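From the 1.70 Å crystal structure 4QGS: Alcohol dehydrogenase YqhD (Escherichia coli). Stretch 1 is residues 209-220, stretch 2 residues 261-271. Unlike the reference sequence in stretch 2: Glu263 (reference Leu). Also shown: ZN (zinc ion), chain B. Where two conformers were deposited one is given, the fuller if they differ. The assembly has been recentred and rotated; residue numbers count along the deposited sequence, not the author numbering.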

# COMPACT_ATOMS: atom_id res chain seq x y z
N HIS A 209 -1.66 -6.16 -4.79
CA HIS A 209 -2.64 -5.08 -4.96
C HIS A 209 -3.20 -5.09 -6.39
O HIS A 209 -4.40 -4.85 -6.59
CB HIS A 209 -2.05 -3.71 -4.63
CG HIS A 209 -2.05 -3.39 -3.17
ND1 HIS A 209 -2.81 -2.39 -2.62
CD2 HIS A 209 -1.39 -3.97 -2.13
CE1 HIS A 209 -2.61 -2.35 -1.31
NE2 HIS A 209 -1.76 -3.30 -0.99
N THR A 210 -2.34 -5.38 -7.36
CA THR A 210 -2.77 -5.44 -8.75
C THR A 210 -3.74 -6.60 -8.98
O THR A 210 -4.82 -6.40 -9.54
CB THR A 210 -1.58 -5.56 -9.70
OG1 THR A 210 -0.69 -4.47 -9.46
CG2 THR A 210 -2.06 -5.53 -11.19
N VAL A 211 -3.40 -7.81 -8.53
CA VAL A 211 -4.30 -8.94 -8.83
C VAL A 211 -5.57 -8.92 -7.98
O VAL A 211 -6.55 -9.59 -8.34
CB VAL A 211 -3.60 -10.32 -8.65
CG1 VAL A 211 -2.40 -10.45 -9.59
CG2 VAL A 211 -3.18 -10.52 -7.19
N GLU A 212 -5.59 -8.16 -6.89
CA GLU A 212 -6.81 -7.98 -6.10
C GLU A 212 -7.88 -7.28 -6.93
O GLU A 212 -9.06 -7.35 -6.62
CB GLU A 212 -6.55 -7.16 -4.84
CG GLU A 212 -5.68 -7.85 -3.79
CD GLU A 212 -6.44 -8.78 -2.85
OE1 GLU A 212 -7.42 -9.45 -3.27
OE2 GLU A 212 -6.06 -8.84 -1.66
N GLN A 213 -7.42 -6.58 -7.97
CA GLN A 213 -8.29 -5.77 -8.82
C GLN A 213 -8.36 -6.28 -10.26
O GLN A 213 -8.94 -5.63 -11.14
CB GLN A 213 -7.80 -4.32 -8.82
CG GLN A 213 -7.72 -3.70 -7.42
CD GLN A 213 -7.05 -2.34 -7.42
OE1 GLN A 213 -7.69 -1.32 -7.66
NE2 GLN A 213 -5.75 -2.31 -7.12
N TYR A 214 -7.79 -7.46 -10.50
CA TYR A 214 -7.68 -7.96 -11.87
C TYR A 214 -8.03 -9.45 -11.96
O TYR A 214 -8.74 -9.86 -12.88
CB TYR A 214 -6.27 -7.69 -12.42
CG TYR A 214 -5.92 -8.48 -13.67
CD1 TYR A 214 -6.53 -8.20 -14.90
CD2 TYR A 214 -4.99 -9.51 -13.62
CE1 TYR A 214 -6.21 -8.93 -16.03
CE2 TYR A 214 -4.66 -10.25 -14.74
CZ TYR A 214 -5.29 -9.96 -15.95
OH TYR A 214 -4.97 -10.68 -17.07
N VAL A 215 -7.55 -10.27 -11.03
CA VAL A 215 -7.87 -11.69 -11.11
C VAL A 215 -9.18 -11.90 -10.35
O VAL A 215 -9.21 -12.33 -9.20
CB VAL A 215 -6.74 -12.57 -10.55
CG1 VAL A 215 -7.08 -14.04 -10.76
CG2 VAL A 215 -5.44 -12.22 -11.27
N THR A 216 -10.26 -11.55 -11.04
CA THR A 216 -11.57 -11.48 -10.42
C THR A 216 -12.63 -12.09 -11.35
O THR A 216 -12.78 -13.30 -11.42
CB THR A 216 -11.94 -10.03 -10.07
OG1 THR A 216 -11.81 -9.21 -11.24
CG2 THR A 216 -11.02 -9.48 -8.99
N LYS A 217 -13.33 -11.22 -12.07
CA LYS A 217 -14.38 -11.64 -13.01
C LYS A 217 -14.26 -10.83 -14.28
O LYS A 217 -14.02 -9.63 -14.21
CB LYS A 217 -15.78 -11.46 -12.41
CG LYS A 217 -16.17 -12.48 -11.37
CD LYS A 217 -17.51 -12.13 -10.74
CE LYS A 217 -17.54 -10.71 -10.20
NZ LYS A 217 -18.82 -10.38 -9.53
N PRO A 218 -14.48 -11.46 -15.45
CA PRO A 218 -14.38 -10.69 -16.70
C PRO A 218 -15.55 -9.74 -16.89
O PRO A 218 -16.71 -10.15 -16.78
CB PRO A 218 -14.36 -11.78 -17.77
CG PRO A 218 -15.14 -12.91 -17.16
CD PRO A 218 -14.83 -12.87 -15.69
N VAL A 219 -15.26 -8.47 -17.13
CA VAL A 219 -16.30 -7.48 -17.39
C VAL A 219 -15.98 -6.69 -18.65
O VAL A 219 -16.55 -5.63 -18.89
CB VAL A 219 -16.49 -6.50 -16.20
CG1 VAL A 219 -16.98 -7.24 -14.96
CG2 VAL A 219 -15.20 -5.73 -15.90
N ASP A 220 -15.07 -7.22 -19.47
CA ASP A 220 -14.63 -6.59 -20.72
C ASP A 220 -14.17 -5.14 -20.52
O ASP A 220 -14.49 -4.25 -21.31
CB ASP A 220 -15.74 -6.63 -21.78
CG ASP A 220 -15.22 -6.37 -23.19
OD1 ASP A 220 -13.99 -6.47 -23.40
OD2 ASP A 220 -16.03 -6.09 -24.11
ZN ZN B . -1.12 -4.28 0.71
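Stretch 2 261-271: QAENGLIGAGV

No direct hydrogen bond joins the two stretches; two waters make the polar links. Water 2 accepts from Gln213 NE2 at 2.8 Å and donates to Ala262 O at 2.5 Å. Water 1 lies 3.1 Å from Gln213 O and 2.6 Å from Ile267 O.

Stretch 2 leaves a helix after Ala262 and continues mainly as loop, ending in a type II turn from Gly268 to Val271. It runs in the same sense as stretch 1. Thr210 pairs with Ala262, Gln213 with Gly268 and Val219 with Val271, with CA to CA distances of 5.2, 5.5 and 7.0 Å.

Ala262 CB packs 3.2 Å from Thr210 OG1. Glu263, which differs from the reference sequence, sends OE1 over one face of the His209 ring, 3.2 Å from His209 CG. The same ring binds zinc through His209 NE2 at 2.1 Å. Ile267 CD1 lies 4.1 Å from Thr210 CA and 3.8 Å from Gln213 NE2.

Gln213 is held by its own stretch, NE2 donating to His209 O at 2.9 Å. Its OE1 comes within 3.2 Å of Gly268 CA, where a CB would clash with that oxygen. Further on, Val271 CG2 is 3.6 Å from Gln213 O, and Val271 CG1 meets Val219 CG2 at 4.1 Å in an apolar contact.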

# COMPACT_ATOMS: atom_id res chain seq x y z
N GLN A 261 1.64 2.63 -9.69
CA GLN A 261 0.39 2.38 -10.42
C GLN A 261 -0.43 1.28 -9.74
O GLN A 261 -1.66 1.35 -9.72
CB GLN A 261 0.69 2.03 -11.87
CG GLN A 261 1.34 3.19 -12.62
CD GLN A 261 0.42 4.41 -12.65
OE1 GLN A 261 -0.75 4.30 -12.97
NE2 GLN A 261 0.96 5.57 -12.29
N ALA A 262 0.23 0.28 -9.17
CA ALA A 262 -0.48 -0.80 -8.48
C ALA A 262 -1.29 -0.26 -7.30
O ALA A 262 -2.35 -0.79 -6.96
CB ALA A 262 0.51 -1.88 -8.01
N GLU A 263 -0.81 0.81 -6.69
CA GLU A 263 -1.50 1.44 -5.55
C GLU A 263 -2.41 2.65 -5.89
O GLU A 263 -2.88 3.32 -4.99
CB GLU A 263 -0.44 1.90 -4.55
CG GLU A 263 -0.22 0.99 -3.38
CD GLU A 263 0.77 -0.11 -3.68
OE1 GLU A 263 0.41 -1.30 -3.49
OE2 GLU A 263 1.90 0.20 -4.10
N ASN A 264 -2.69 2.91 -7.17
CA ASN A 264 -3.04 4.27 -7.60
C ASN A 264 -4.50 4.60 -8.02
O ASN A 264 -4.99 5.69 -7.74
CB ASN A 264 -2.07 4.64 -8.73
CG ASN A 264 -2.14 6.11 -9.13
OD1 ASN A 264 -3.20 6.68 -9.27
ND2 ASN A 264 -0.98 6.74 -9.26
N GLY A 265 -5.22 3.71 -8.70
CA GLY A 265 -6.63 3.95 -8.99
C GLY A 265 -7.18 3.65 -10.39
O GLY A 265 -8.33 3.20 -10.53
N LEU A 266 -6.38 3.91 -11.42
CA LEU A 266 -6.79 3.62 -12.78
C LEU A 266 -7.14 2.13 -12.97
O LEU A 266 -8.16 1.81 -13.57
CB LEU A 266 -5.68 4.03 -13.75
CG LEU A 266 -5.96 4.25 -15.24
CD1 LEU A 266 -7.25 5.01 -15.46
CD2 LEU A 266 -4.79 5.01 -15.86
N ILE A 267 -6.33 1.21 -12.45
CA ILE A 267 -6.59 -0.19 -12.74
C ILE A 267 -7.81 -0.76 -12.02
O ILE A 267 -8.34 -1.79 -12.42
CB ILE A 267 -5.38 -1.08 -12.42
CG1 ILE A 267 -4.91 -0.83 -10.98
CG2 ILE A 267 -4.25 -0.79 -13.41
CD1 ILE A 267 -3.99 -1.92 -10.48
N GLY A 268 -8.26 -0.08 -10.96
CA GLY A 268 -9.40 -0.57 -10.20
C GLY A 268 -10.71 0.12 -10.56
O GLY A 268 -11.77 -0.30 -10.12
N ALA A 269 -10.63 1.19 -11.36
CA ALA A 269 -11.82 1.98 -11.66
C ALA A 269 -12.73 1.21 -12.59
O ALA A 269 -12.36 0.89 -13.72
CB ALA A 269 -11.43 3.32 -12.29
N GLY A 270 -13.92 0.89 -12.09
CA GLY A 270 -14.95 0.25 -12.89
C GLY A 270 -14.85 -1.26 -13.05
O GLY A 270 -15.49 -1.83 -13.95
N VAL A 271 -14.07 -1.92 -12.19
CA VAL A 271 -13.92 -3.37 -12.26
C VAL A 271 -14.14 -4.00 -10.89
O VAL A 271 -14.02 -3.32 -9.87
CB VAL A 271 -12.53 -3.75 -12.80
CG1 VAL A 271 -12.37 -3.25 -14.25
CG2 VAL A 271 -11.44 -3.19 -11.93
O HOH W 1 -7.49 -4.00 -13.37
O HOH W 2 -4.66 0.17 -6.56
O HOH W 3 -2.35 -3.04 1.88
O HOH W 4 0.04 -2.52 1.11